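Local coordinates for protein glycoside Hydrolase (Bacteroides uniformis, PDB 5T99) that probably hydrolyses galactoside bonds during agarose breakdown, as a family 2 glycoside hydrolase that binds d-galacto-isofagomine in its pocket, at residues Ile203-Lys208 and Thr272-Gly277; Ala456-Asn461 and Leu488-Ser493; Pro628-Thr633 and Asp655-Met660; Val735-Arg740 and Pro746-Leu751. All blocks are in the same frame, centred on the assembly; numbering follows the deposited sequence.

Contact 1: residues Ile203-Lys208 and Thr272-Gly277; sequences IETTVK and TEIYDG. With EDO (1,2-ethanediol), chain K.
Where Val207 and Thr205 face Ile274 and Thr272, strands 203-208 and 272-276 come from different sheets, their axes 10.0 Å apart at closest approach and inclined by 44°. Two antiparallel sheets laid face to face in this way make a beta sandwich, here in a family 2 beta domain of the enzyme, and it illustrates how such sheets can be joined by side chains alone, with no hydrogen bond crossing between the two segments. Val207 and Ile274 reach toward each other tip to tip, with Val207 CG2 3.9 Å from Ile274 CD1. The same CD1 lies 4.3 Å from Thr205 CG2, so one methyl of the isoleucine meets two alternate residues of the facing strand. It gets there because CG1 stands opposite the carbonyl carbon (chi1 -54°). Ile182, from the strand next to 203-208, borders Ile274 as well. Glu204 belongs to the other face of its sheet. Its extended chain carries the carboxylate to a 1,2-ethanediol, probably from the crystallisation liquor, and the diol O1 donates to Glu204 OE1 at 2.8 Å. Replacing Glu204 by alanine would probably leave the diol hydroxyl O1 without its acceptor. Between the sheets the two threonines turn methyl groups to each other, Thr205 CG2 lying 4.2 Å from Thr272 CG2, while Thr272 OG1 is hydrogen-bonded to His221 ND1.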
loop_
_atom_site.group_PDB
_atom_site.type_symbol
_atom_site.label_atom_id
_atom_site.label_comp_id
_atom_site.label_asym_id
_atom_site.label_seq_id
_atom_site.Cartn_x
_atom_site.Cartn_y
_atom_site.Cartn_z
ATOM N N ILE A 203 6.100 -19.292 20.154
ATOM C CA ILE A 203 5.658 -17.977 20.649
ATOM C C ILE A 203 6.594 -17.459 21.729
ATOM O O ILE A 203 6.788 -18.118 22.754
ATOM C CB ILE A 203 4.226 -18.027 21.216
ATOM C CG1 ILE A 203 3.236 -18.529 20.146
ATOM C CG2 ILE A 203 3.809 -16.646 21.733
ATOM C CD1 ILE A 203 1.878 -18.916 20.696
ATOM N N GLU A 204 7.165 -16.279 21.486
ATOM C CA GLU A 204 7.967 -15.573 22.474
ATOM C C GLU A 204 7.129 -14.484 23.116
ATOM O O GLU A 204 6.634 -13.610 22.419
ATOM C CB GLU A 204 9.208 -14.936 21.847
ATOM C CG GLU A 204 10.179 -14.364 22.877
ATOM C CD GLU A 204 11.189 -13.430 22.250
ATOM O OE1 GLU A 204 12.322 -13.872 22.011
ATOM O OE2 GLU A 204 10.833 -12.269 21.981
ATOM N N THR A 205 7.002 -14.537 24.440
ATOM C CA THR A 205 6.241 -13.550 25.199
ATOM C C THR A 205 7.216 -12.671 25.996
ATOM O O THR A 205 8.109 -13.184 26.658
ATOM C CB THR A 205 5.245 -14.232 26.166
ATOM O OG1 THR A 205 4.526 -15.250 25.468
ATOM C CG2 THR A 205 4.250 -13.241 26.745
ATOM N N THR A 206 7.013 -11.357 25.921
ATOM C CA THR A 206 7.741 -10.376 26.721
ATOM C C THR A 206 6.779 -9.837 27.773
ATOM O O THR A 206 5.656 -9.433 27.453
ATOM C CB THR A 206 8.255 -9.205 25.838
ATOM O OG1 THR A 206 9.068 -9.711 24.771
ATOM C CG2 THR A 206 9.074 -8.204 26.658
ATOM N N VAL A 207 7.218 -9.824 29.024
ATOM C CA VAL A 207 6.394 -9.314 30.123
ATOM C C VAL A 207 7.195 -8.296 30.920
ATOM O O VAL A 207 8.359 -8.543 31.258
ATOM C CB VAL A 207 5.902 -10.446 31.058
ATOM C CG1 VAL A 207 5.049 -9.874 32.185
ATOM C CG2 VAL A 207 5.124 -11.492 30.270
ATOM N N LYS A 208 6.558 -7.161 31.200
ATOM C CA LYS A 208 7.140 -6.090 31.998
ATOM C C LYS A 208 6.519 -6.126 33.396
ATOM O O LYS A 208 5.295 -6.230 33.535
ATOM C CB LYS A 208 6.864 -4.739 31.331
ATOM C CG LYS A 208 7.547 -3.534 31.972
ATOM C CD LYS A 208 9.047 -3.527 31.694
ATOM C CE LYS A 208 9.732 -2.291 32.261
ATOM N NZ LYS A 208 9.665 -2.279 33.753
ATOM N N THR A 272 -3.273 -13.764 24.116
ATOM C CA THR A 272 -2.299 -14.039 25.174
ATOM C C THR A 272 -2.746 -13.339 26.462
ATOM O O THR A 272 -2.909 -12.114 26.486
ATOM C CB THR A 272 -0.871 -13.579 24.767
ATOM O OG1 THR A 272 -0.442 -14.315 23.617
ATOM C CG2 THR A 272 0.136 -13.797 25.896
ATOM N N GLU A 273 -2.929 -14.124 27.522
ATOM C CA GLU A 273 -3.392 -13.635 28.823
ATOM C C GLU A 273 -2.264 -13.818 29.825
ATOM O O GLU A 273 -1.622 -14.873 29.848
ATOM C CB GLU A 273 -4.652 -14.397 29.259
ATOM C CG GLU A 273 -5.895 -13.959 28.485
ATOM C CD GLU A 273 -7.080 -14.917 28.576
ATOM O OE1 GLU A 273 -6.892 -16.130 28.801
ATOM O OE2 GLU A 273 -8.224 -14.457 28.382
ATOM N N ILE A 274 -1.990 -12.778 30.611
ATOM C CA ILE A 274 -1.006 -12.843 31.686
ATOM C C ILE A 274 -1.732 -12.972 33.023
ATOM O O ILE A 274 -2.730 -12.273 33.254
ATOM C CB ILE A 274 -0.128 -11.577 31.705
ATOM C CG1 ILE A 274 0.506 -11.344 30.324
ATOM C CG2 ILE A 274 0.933 -11.665 32.799
ATOM C CD1 ILE A 274 1.375 -12.478 29.830
ATOM N N TYR A 275 -1.232 -13.845 33.904
ATOM C CA TYR A 275 -1.817 -14.016 35.242
ATOM C C TYR A 275 -0.789 -13.843 36.331
ATOM O O TYR A 275 0.346 -14.308 36.200
ATOM C CB TYR A 275 -2.489 -15.377 35.416
ATOM C CG TYR A 275 -3.649 -15.584 34.496
ATOM C CD1 TYR A 275 -4.949 -15.268 34.891
ATOM C CD2 TYR A 275 -3.453 -16.088 33.213
ATOM C CE1 TYR A 275 -6.014 -15.455 34.032
ATOM C CE2 TYR A 275 -4.505 -16.273 32.353
ATOM C CZ TYR A 275 -5.778 -15.957 32.753
ATOM O OH TYR A 275 -6.810 -16.150 31.863
ATOM N N ASP A 276 -1.223 -13.182 37.408
ATOM C CA ASP A 276 -0.482 -13.078 38.662
ATOM C C ASP A 276 -1.299 -13.872 39.675
ATOM O O ASP A 276 -2.318 -13.385 40.183
ATOM C CB ASP A 276 -0.341 -11.605 39.079
ATOM C CG ASP A 276 0.583 -11.405 40.278
ATOM O OD1 ASP A 276 1.139 -12.399 40.800
ATOM O OD2 ASP A 276 0.756 -10.232 40.693
ATOM N N GLY A 277 -0.869 -15.102 39.940
ATOM C CA GLY A 277 -1.688 -16.077 40.654
ATOM C C GLY A 277 -3.024 -16.289 39.950
ATOM O O GLY A 277 -3.075 -16.514 38.734
HETATM C C1 EDO K . 13.927 -11.492 20.817
HETATM O O1 EDO K . 14.692 -12.462 21.548
HETATM C C2 EDO K . 14.562 -11.137 19.478
HETATM O O2 EDO K . 14.554 -9.718 19.272
#

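Contact 2: residues Ala456-Asn461 and Leu488-Ser493; sequences APFDNN and LPLYGS
The ring of Phe458 meets two leucines, one on each side of a proline, and does so differently with each. Leu488 puts its CD1 methyl at the ring edge and in the ring plane, 3.5 Å from Phe458 CD1 and 3.7 Å from Phe458 CE1, so a single methyl spans one ring bond. Leu490 comes in at a slant, its CD2 4.1 Å from Phe458 CE1. With Phe458 CG opposite the carbonyl carbon (chi1 -65°), the ring leans out of the short helix 456-459 toward the chain entering strand 490-495. Around this first shell, Val481 of helix 478-484 touches both Phe458 and Leu490, and Met471 of strand 468-472 touches the ring. Further out, the helical turn is closed by Asn460 N donating to Ala456 O at 2.7 Å, while Tyr491 is held in the sheet by backbone bonds to Ala469 and Met471. Apolar groups alone bridge the two segments. The case shows how helical elements and loops wrap parallel strands in a TIM barrel, the fold of the catalytic domain, whose strand 490-495 goes on to carry the pocket residue Glu494.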
loop_
_atom_site.group_PDB
_atom_site.type_symbol
_atom_site.label_atom_id
_atom_site.label_comp_id
_atom_site.label_asym_id
_atom_site.label_seq_id
_atom_site.Cartn_x
_atom_site.Cartn_y
_atom_site.Cartn_z
ATOM N N ALA A 456 28.235 -1.599 -10.037
ATOM C CA ALA A 456 28.843 -1.123 -8.772
ATOM C C ALA A 456 28.598 -1.981 -7.515
ATOM O O ALA A 456 29.525 -2.611 -7.038
ATOM C CB ALA A 456 28.486 0.340 -8.509
ATOM N N PRO A 457 27.350 -2.041 -7.002
ATOM C CA PRO A 457 27.127 -2.779 -5.745
ATOM C C PRO A 457 27.429 -4.293 -5.820
ATOM O O PRO A 457 27.733 -4.895 -4.781
ATOM C CB PRO A 457 25.649 -2.528 -5.451
ATOM C CG PRO A 457 25.037 -2.339 -6.789
ATOM C CD PRO A 457 26.079 -1.680 -7.654
ATOM N N PHE A 458 27.375 -4.874 -7.027
ATOM C CA PHE A 458 27.808 -6.255 -7.264
ATOM C C PHE A 458 29.333 -6.430 -7.210
ATOM O O PHE A 458 29.834 -7.447 -6.679
ATOM C CB PHE A 458 27.245 -6.773 -8.581
ATOM C CG PHE A 458 25.756 -6.889 -8.571
ATOM C CD1 PHE A 458 25.147 -8.022 -8.056
ATOM C CD2 PHE A 458 24.958 -5.848 -9.013
ATOM C CE1 PHE A 458 23.777 -8.129 -8.016
ATOM C CE2 PHE A 458 23.578 -5.949 -8.955
ATOM C CZ PHE A 458 22.988 -7.093 -8.463
ATOM N N ASP A 459 30.055 -5.450 -7.766
ATOM C CA ASP A 459 31.533 -5.438 -7.773
ATOM C C ASP A 459 32.143 -4.873 -6.480
ATOM O O ASP A 459 33.291 -5.178 -6.156
ATOM C CB ASP A 459 32.066 -4.618 -8.961
ATOM C CG ASP A 459 31.766 -5.254 -10.317
ATOM O OD1 ASP A 459 31.326 -6.424 -10.381
ATOM O OD2 ASP A 459 31.988 -4.561 -11.336
ATOM N N ASN A 460 31.370 -4.046 -5.767
ATOM C CA ASN A 460 31.811 -3.424 -4.528
ATOM C C ASN A 460 31.405 -4.199 -3.258
ATOM O O ASN A 460 31.346 -3.616 -2.171
ATOM C CB ASN A 460 31.250 -2.001 -4.441
ATOM C CG ASN A 460 31.683 -1.113 -5.595
ATOM O OD1 ASN A 460 32.550 -1.467 -6.378
ATOM N ND2 ASN A 460 31.055 0.052 -5.705
ATOM N N ASN A 461 31.100 -5.495 -3.387
ATOM C CA ASN A 461 30.818 -6.352 -2.220
ATOM C C ASN A 461 29.577 -5.919 -1.411
ATOM O O ASN A 461 29.478 -6.261 -0.251
ATOM C CB ASN A 461 32.078 -6.419 -1.325
ATOM C CG ASN A 461 32.083 -7.592 -0.362
ATOM O OD1 ASN A 461 31.643 -8.709 -0.671
ATOM N ND2 ASN A 461 32.614 -7.340 0.821
ATOM N N LEU A 488 24.370 -15.488 -6.190
ATOM C CA LEU A 488 23.394 -14.530 -5.663
ATOM C C LEU A 488 21.957 -14.916 -6.068
ATOM O O LEU A 488 21.693 -15.132 -7.246
ATOM C CB LEU A 488 23.679 -13.125 -6.181
ATOM C CG LEU A 488 25.012 -12.516 -5.789
ATOM C CD1 LEU A 488 25.157 -11.182 -6.502
ATOM C CD2 LEU A 488 25.110 -12.362 -4.277
ATOM N N PRO A 489 21.029 -14.994 -5.089
ATOM C CA PRO A 489 19.609 -15.041 -5.450
ATOM C C PRO A 489 19.169 -13.658 -5.931
ATOM O O PRO A 489 19.601 -12.645 -5.347
ATOM C CB PRO A 489 18.911 -15.416 -4.135
ATOM C CG PRO A 489 19.992 -15.862 -3.201
ATOM C CD PRO A 489 21.224 -15.129 -3.630
ATOM N N LEU A 490 18.326 -13.621 -6.974
ATOM C CA LEU A 490 18.023 -12.391 -7.711
ATOM C C LEU A 490 16.544 -12.227 -8.038
ATOM O O LEU A 490 15.813 -13.207 -8.214
ATOM C CB LEU A 490 18.832 -12.338 -9.020
ATOM C CG LEU A 490 20.343 -12.158 -8.860
ATOM C CD1 LEU A 490 21.093 -12.711 -10.059
ATOM C CD2 LEU A 490 20.708 -10.704 -8.645
ATOM N N TYR A 491 16.115 -10.973 -8.113
ATOM C CA TYR A 491 14.809 -10.617 -8.647
ATOM C C TYR A 491 14.863 -9.178 -9.141
ATOM O O TYR A 491 15.810 -8.457 -8.855
ATOM C CB TYR A 491 13.699 -10.806 -7.587
ATOM C CG TYR A 491 13.776 -9.832 -6.450
ATOM C CD1 TYR A 491 12.932 -8.727 -6.380
ATOM C CD2 TYR A 491 14.712 -10.002 -5.449
ATOM C CE1 TYR A 491 13.028 -7.826 -5.328
ATOM C CE2 TYR A 491 14.819 -9.104 -4.408
ATOM C CZ TYR A 491 13.984 -8.013 -4.353
ATOM O OH TYR A 491 14.110 -7.126 -3.312
ATOM N N GLY A 492 13.850 -8.767 -9.891
ATOM C CA GLY A 492 13.734 -7.386 -10.336
ATOM C C GLY A 492 12.998 -6.594 -9.283
ATOM O O GLY A 492 11.767 -6.654 -9.200
ATOM N N SER A 493 13.736 -5.851 -8.465
ATOM C CA SER A 493 13.112 -5.068 -7.387
ATOM C C SER A 493 12.331 -3.855 -7.879
ATOM O O SER A 493 11.454 -3.365 -7.171
ATOM C CB SER A 493 14.135 -4.664 -6.327
ATOM O OG SER A 493 15.367 -4.288 -6.903
#

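Contact 3: residues Pro628-Thr633 and Asp655-Met660; sequences PVYVYT and DLTEIM
Apolar contact comes first, and Tyr630 carries it: the CE2-CZ side of its ring meets the methyl of Thr657, with Tyr630 CE2 3.6 Å and Tyr630 CZ 3.7 Å from Thr657 CG2. The methyl approaches at a slant, neither squarely over the ring nor in its plane. Farther along, Tyr630 OH stands 4.1 Å from Ile659 CG2. The ring owes its pose to an uncommon second torsion, chi2 -179°, which brings the CA-CB bond into the ring plane with CD2 on the CA side, while CE2 reaches out to Thr657. Tyr523 adds an edge-to-face ring contact from outside the two segments.

Polar groups come near without bonding across the interface. Tyr630 OH is 3.9 Å from Glu658 O, too far for a hydrogen bond. Thr657 instead directs OG1 away to Arg676 O and Ser678 OG, a pairing that fixes its rotation and so presents CG2 to the tyrosine. A serine in place of Tyr630 would probably open a gap beside Thr657 CG2 and leave the Tyr523 ring without its aromatic partner.

Backbone pairing sets the frame. Strand 626-633 is the middle one of three antiparallel strands, bonded to Leu616 on one neighbour and Leu677 on the other, whereas Thr657 pairs with Ser673. The axes of 628-633 and 657-660 cross at 109°, 10.3 Å apart at closest approach. A two-stranded antiparallel ribbon, 657-660 with 670-673, thus runs nearly crosswise to strand 626-633, reached by the tyrosine's end beside edge strand 677-682, in the beta-rich accessory DUF4982 domain.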
loop_
_atom_site.group_PDB
_atom_site.type_symbol
_atom_site.label_atom_id
_atom_site.label_comp_id
_atom_site.label_asym_id
_atom_site.label_seq_id
_atom_site.Cartn_x
_atom_site.Cartn_y
_atom_site.Cartn_z
ATOM N N PRO A 628 -3.349 2.640 -35.478
ATOM C CA PRO A 628 -2.748 1.391 -34.998
ATOM C C PRO A 628 -3.634 0.820 -33.896
ATOM O O PRO A 628 -3.941 1.530 -32.935
ATOM C CB PRO A 628 -1.375 1.824 -34.449
ATOM C CG PRO A 628 -1.202 3.254 -34.827
ATOM C CD PRO A 628 -2.564 3.819 -35.062
ATOM N N VAL A 629 -4.080 -0.420 -34.059
ATOM C CA VAL A 629 -4.989 -1.037 -33.094
ATOM C C VAL A 629 -4.258 -2.192 -32.438
ATOM O O VAL A 629 -3.791 -3.103 -33.117
ATOM C CB VAL A 629 -6.317 -1.501 -33.747
ATOM C CG1 VAL A 629 -7.121 -2.410 -32.819
ATOM C CG2 VAL A 629 -7.153 -0.287 -34.127
ATOM N N TYR A 630 -4.163 -2.124 -31.113
ATOM C CA TYR A 630 -3.468 -3.108 -30.291
ATOM C C TYR A 630 -4.499 -3.912 -29.502
ATOM O O TYR A 630 -5.511 -3.367 -29.037
ATOM C CB TYR A 630 -2.500 -2.390 -29.351
ATOM C CG TYR A 630 -1.206 -1.865 -29.981
ATOM C CD1 TYR A 630 -0.252 -1.224 -29.189
ATOM C CD2 TYR A 630 -0.911 -2.029 -31.345
ATOM C CE1 TYR A 630 0.936 -0.739 -29.730
ATOM C CE2 TYR A 630 0.279 -1.566 -31.884
ATOM C CZ TYR A 630 1.196 -0.917 -31.074
ATOM O OH TYR A 630 2.365 -0.446 -31.611
ATOM N N VAL A 631 -4.268 -5.217 -29.402
ATOM C CA VAL A 631 -5.105 -6.089 -28.587
ATOM C C VAL A 631 -4.212 -6.857 -27.628
ATOM O O VAL A 631 -3.199 -7.432 -28.042
ATOM C CB VAL A 631 -5.942 -7.066 -29.444
ATOM C CG1 VAL A 631 -6.578 -8.166 -28.587
ATOM C CG2 VAL A 631 -7.017 -6.305 -30.210
ATOM N N TYR A 632 -4.605 -6.848 -26.350
ATOM C CA TYR A 632 -3.941 -7.632 -25.305
ATOM C C TYR A 632 -4.867 -8.769 -24.871
ATOM O O TYR A 632 -6.006 -8.531 -24.481
ATOM C CB TYR A 632 -3.566 -6.739 -24.110
ATOM C CG TYR A 632 -2.789 -5.468 -24.456
ATOM C CD1 TYR A 632 -1.853 -5.442 -25.494
ATOM C CD2 TYR A 632 -2.974 -4.294 -23.720
ATOM C CE1 TYR A 632 -1.152 -4.288 -25.801
ATOM C CE2 TYR A 632 -2.269 -3.133 -24.019
ATOM C CZ TYR A 632 -1.362 -3.140 -25.060
ATOM O OH TYR A 632 -0.662 -2.000 -25.364
ATOM N N THR A 633 -4.387 -9.999 -24.964
ATOM C CA THR A 633 -5.168 -11.167 -24.597
ATOM C C THR A 633 -4.241 -12.244 -24.052
ATOM O O THR A 633 -3.058 -12.271 -24.386
ATOM C CB THR A 633 -5.948 -11.744 -25.806
ATOM O OG1 THR A 633 -6.775 -12.844 -25.388
ATOM C CG2 THR A 633 -5.006 -12.252 -26.884
ATOM N N ASP A 655 2.414 -13.540 -34.762
ATOM C CA ASP A 655 2.232 -12.219 -35.341
ATOM C C ASP A 655 2.646 -11.155 -34.316
ATOM O O ASP A 655 1.860 -10.719 -33.466
ATOM C CB ASP A 655 0.789 -12.060 -35.812
ATOM C CG ASP A 655 0.402 -13.120 -36.839
ATOM O OD1 ASP A 655 1.065 -13.180 -37.895
ATOM O OD2 ASP A 655 -0.532 -13.907 -36.586
ATOM N N LEU A 656 3.908 -10.751 -34.428
ATOM C CA LEU A 656 4.578 -9.917 -33.444
ATOM C C LEU A 656 4.267 -8.469 -33.735
ATOM O O LEU A 656 3.959 -8.128 -34.875
ATOM C CB LEU A 656 6.089 -10.165 -33.490
ATOM C CG LEU A 656 6.506 -11.642 -33.387
ATOM C CD1 LEU A 656 8.011 -11.808 -33.577
ATOM C CD2 LEU A 656 6.034 -12.250 -32.069
ATOM N N THR A 657 4.315 -7.630 -32.703
ATOM C CA THR A 657 4.082 -6.193 -32.837
ATOM C C THR A 657 5.394 -5.459 -32.584
ATOM O O THR A 657 6.000 -5.613 -31.519
ATOM C CB THR A 657 3.026 -5.691 -31.834
ATOM O OG1 THR A 657 1.808 -6.429 -32.001
ATOM C CG2 THR A 657 2.756 -4.192 -32.018
ATOM N N GLU A 658 5.826 -4.669 -33.563
ATOM C CA GLU A 658 7.043 -3.870 -33.445
ATOM C C GLU A 658 6.768 -2.648 -32.573
ATOM O O GLU A 658 5.811 -1.917 -32.817
ATOM C CB GLU A 658 7.523 -3.431 -34.833
ATOM C CG GLU A 658 8.801 -2.600 -34.840
ATOM C CD GLU A 658 9.443 -2.516 -36.218
ATOM O OE1 GLU A 658 8.782 -2.041 -37.170
ATOM O OE2 GLU A 658 10.614 -2.925 -36.344
ATOM N N ILE A 659 7.608 -2.429 -31.565
ATOM C CA ILE A 659 7.483 -1.256 -30.695
ATOM C C ILE A 659 8.819 -0.509 -30.575
ATOM O O ILE A 659 9.885 -1.134 -30.566
ATOM C CB ILE A 659 6.916 -1.632 -29.305
ATOM C CG1 ILE A 659 7.743 -2.729 -28.622
ATOM C CG2 ILE A 659 5.471 -2.094 -29.433
ATOM C CD1 ILE A 659 7.396 -2.918 -27.156
ATOM N N MET A 660 8.745 0.826 -30.503
ATOM C CA MET A 660 9.934 1.696 -30.455
ATOM C C MET A 660 10.477 1.819 -29.029
ATOM O O MET A 660 9.737 2.187 -28.119
ATOM C CB MET A 660 9.598 3.093 -30.993
#

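Contact 4: residues Val735-Arg740 and Pro746-Leu751; sequences VRIEDR and PEADNL
Glu738 OE2 is gripped twice by one guanidinium: Arg736 NE donates to it at 2.8 Å, nearly straight at 160°, and Arg736 NH2 at 3.1 Å with a more bent angle of 137°. The arginine thus presents its side, keeping OE2 almost in the guanidinium plane, while the carboxylate is met on its anti side and about 20° out of its own plane. Both bonds of this salt bridge converge on a single oxygen, tying together two residues that are neighbours on one face of strand 730-738. The pair of bonds is likely to fix the turn of the guanidinium.

Ile737, between them in sequence, faces the other way and makes the contact with 746-751. Its CG2 lies 3.7 Å from Ala748 CB, and Ala748 CB is also 3.8 Å from Ile737 CB, so the alanine methyl sits against the branch point itself. The small residue lets the backbones draw close, with CA atoms of Ile737 and Ala748 6.6 Å apart. Asn750 comes across at an angle and sets its OD1 3.6 Å from Ile737 CG2, a van der Waals contact. Placing CG2 opposite the backbone N brings that one methyl to both partners.

Outward from here, Val752 also touches Ile737, while Asp739 OD1 accepts from Asn743 N within the intervening turn. The principle is that of a link crossing between the layers of a beta sandwich: strand 730-738 lies in one sheet, strand 751-758 in the other, and the connecting loop folds back on the isoleucine in the C-terminal domain of the enzyme.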
loop_
_atom_site.group_PDB
_atom_site.type_symbol
_atom_site.label_atom_id
_atom_site.label_comp_id
_atom_site.label_asym_id
_atom_site.label_seq_id
_atom_site.Cartn_x
_atom_site.Cartn_y
_atom_site.Cartn_z
ATOM N N VAL A 735 -17.843 7.792 -12.558
ATOM C CA VAL A 735 -18.675 8.778 -13.229
ATOM C C VAL A 735 -18.316 8.762 -14.701
ATOM O O VAL A 735 -17.198 9.096 -15.058
ATOM C CB VAL A 735 -18.453 10.197 -12.662
ATOM C CG1 VAL A 735 -19.391 11.199 -13.347
ATOM C CG2 VAL A 735 -18.637 10.211 -11.142
ATOM N N ARG A 736 -19.275 8.371 -15.540
ATOM C CA ARG A 736 -19.083 8.242 -16.985
ATOM C C ARG A 736 -19.807 9.366 -17.721
ATOM O O ARG A 736 -20.916 9.743 -17.334
ATOM C CB ARG A 736 -19.623 6.894 -17.467
ATOM C CG ARG A 736 -18.761 5.707 -17.071
ATOM C CD ARG A 736 -19.517 4.407 -17.261
ATOM N NE ARG A 736 -19.986 4.204 -18.634
ATOM C CZ ARG A 736 -19.244 3.751 -19.649
ATOM N NH1 ARG A 736 -17.951 3.463 -19.486
ATOM N NH2 ARG A 736 -19.801 3.588 -20.854
ATOM N N ILE A 737 -19.172 9.894 -18.768
ATOM C CA ILE A 737 -19.819 10.834 -19.674
ATOM C C ILE A 737 -20.184 10.029 -20.911
ATOM O O ILE A 737 -19.299 9.575 -21.647
ATOM C CB ILE A 737 -18.915 12.036 -20.047
ATOM C CG1 ILE A 737 -18.390 12.756 -18.796
ATOM C CG2 ILE A 737 -19.667 13.025 -20.927
ATOM C CD1 ILE A 737 -19.464 13.318 -17.875
ATOM N N GLU A 738 -21.489 9.846 -21.120
ATOM C CA GLU A 738 -22.007 9.019 -22.220
ATOM C C GLU A 738 -22.754 9.840 -23.283
ATOM O O GLU A 738 -23.298 10.913 -23.000
ATOM C CB GLU A 738 -22.923 7.918 -21.664
ATOM C CG GLU A 738 -22.167 6.747 -21.049
ATOM C CD GLU A 738 -23.055 5.747 -20.307
ATOM O OE1 GLU A 738 -24.295 5.930 -20.245
ATOM O OE2 GLU A 738 -22.495 4.757 -19.777
ATOM N N ASP A 739 -22.773 9.318 -24.506
ATOM C CA ASP A 739 -23.612 9.871 -25.573
ATOM C C ASP A 739 -25.084 9.419 -25.404
ATOM O O ASP A 739 -25.420 8.779 -24.402
ATOM C CB ASP A 739 -23.020 9.554 -26.964
ATOM C CG ASP A 739 -23.138 8.088 -27.366
ATOM O OD1 ASP A 739 -23.870 7.300 -26.727
ATOM O OD2 ASP A 739 -22.480 7.735 -28.365
ATOM N N ARG A 740 -25.946 9.766 -26.365
ATOM C CA ARG A 740 -27.393 9.457 -26.299
ATOM C C ARG A 740 -27.710 7.952 -26.212
ATOM O O ARG A 740 -28.701 7.569 -25.595
ATOM C CB ARG A 740 -28.132 10.079 -27.498
ATOM C CG ARG A 740 -27.820 9.420 -28.846
ATOM C CD ARG A 740 -27.797 10.404 -30.015
ATOM N NE ARG A 740 -29.060 11.130 -30.182
ATOM C CZ ARG A 740 -29.295 12.048 -31.126
ATOM N NH1 ARG A 740 -28.356 12.370 -32.018
ATOM N NH2 ARG A 740 -30.482 12.652 -31.185
ATOM N N PRO A 746 -15.018 9.077 -25.336
ATOM C CA PRO A 746 -13.646 8.778 -24.898
ATOM C C PRO A 746 -12.736 9.965 -24.533
ATOM O O PRO A 746 -11.726 9.749 -23.852
ATOM C CB PRO A 746 -13.055 8.008 -26.090
ATOM C CG PRO A 746 -13.859 8.436 -27.264
ATOM C CD PRO A 746 -15.244 8.653 -26.731
ATOM N N GLU A 747 -13.064 11.181 -24.973
ATOM C CA GLU A 747 -12.216 12.348 -24.704
ATOM C C GLU A 747 -12.922 13.435 -23.882
ATOM O O GLU A 747 -12.396 14.535 -23.715
ATOM C CB GLU A 747 -11.673 12.899 -26.030
ATOM C CG GLU A 747 -10.798 11.888 -26.771
ATOM C CD GLU A 747 -10.209 12.413 -28.074
ATOM O OE1 GLU A 747 -10.909 13.166 -28.788
ATOM O OE2 GLU A 747 -9.043 12.058 -28.390
ATOM N N ALA A 748 -14.084 13.114 -23.323
ATOM C CA ALA A 748 -14.897 14.115 -22.640
ATOM C C ALA A 748 -14.211 14.681 -21.389
ATOM O O ALA A 748 -13.557 13.934 -20.644
ATOM C CB ALA A 748 -16.250 13.523 -22.278
ATOM N N ASP A 749 -14.364 15.992 -21.179
ATOM C CA ASP A 749 -13.809 16.687 -20.009
ATOM C C ASP A 749 -14.846 17.579 -19.307
ATOM O O ASP A 749 -14.510 18.602 -18.711
ATOM C CB ASP A 749 -12.533 17.473 -20.387
ATOM C CG ASP A 749 -12.796 18.674 -21.324
ATOM O OD1 ASP A 749 -13.948 18.905 -21.751
ATOM O OD2 ASP A 749 -11.820 19.395 -21.631
ATOM N N ASN A 750 -16.101 17.148 -19.347
ATOM C CA ASN A 750 -17.194 17.916 -18.792
ATOM C C ASN A 750 -17.051 18.051 -17.280
ATOM O O ASN A 750 -16.790 17.068 -16.582
ATOM C CB ASN A 750 -18.531 17.235 -19.084
ATOM C CG ASN A 750 -18.815 17.108 -20.566
ATOM O OD1 ASN A 750 -18.183 16.320 -21.266
ATOM N ND2 ASN A 750 -19.784 17.875 -21.047
ATOM N N LEU A 751 -17.236 19.273 -16.791
ATOM C CA LEU A 751 -17.330 19.541 -15.367
ATOM C C LEU A 751 -18.607 18.941 -14.787
ATOM O O LEU A 751 -19.713 19.301 -15.203
ATOM C CB LEU A 751 -17.334 21.048 -15.109
ATOM C CG LEU A 751 -17.395 21.491 -13.644
ATOM C CD1 LEU A 751 -16.183 20.982 -12.875
ATOM C CD2 LEU A 751 -17.484 23.004 -13.581
#

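Overall arrangement
The four contacts follow one another in series along the chain, and none touches another. Contact 2 lies in the catalytic barrel, the domain that holds the d-galacto-isofagomine pocket, lined by residues such as Glu417, Tyr473 and Glu494. The other three lie in accessory beta domains. Contact 1, centred 42 Å from contact 2, stands on the opposite side of the chain's centre from contacts 3 and 4, at about 61 and 60 Å between centres. Contacts 3 and 4 are closest together, centres 28 Å and nearest atoms about 12 Å apart, though in different domains. Contact 3 is 33 Å from contact 2, centre to centre.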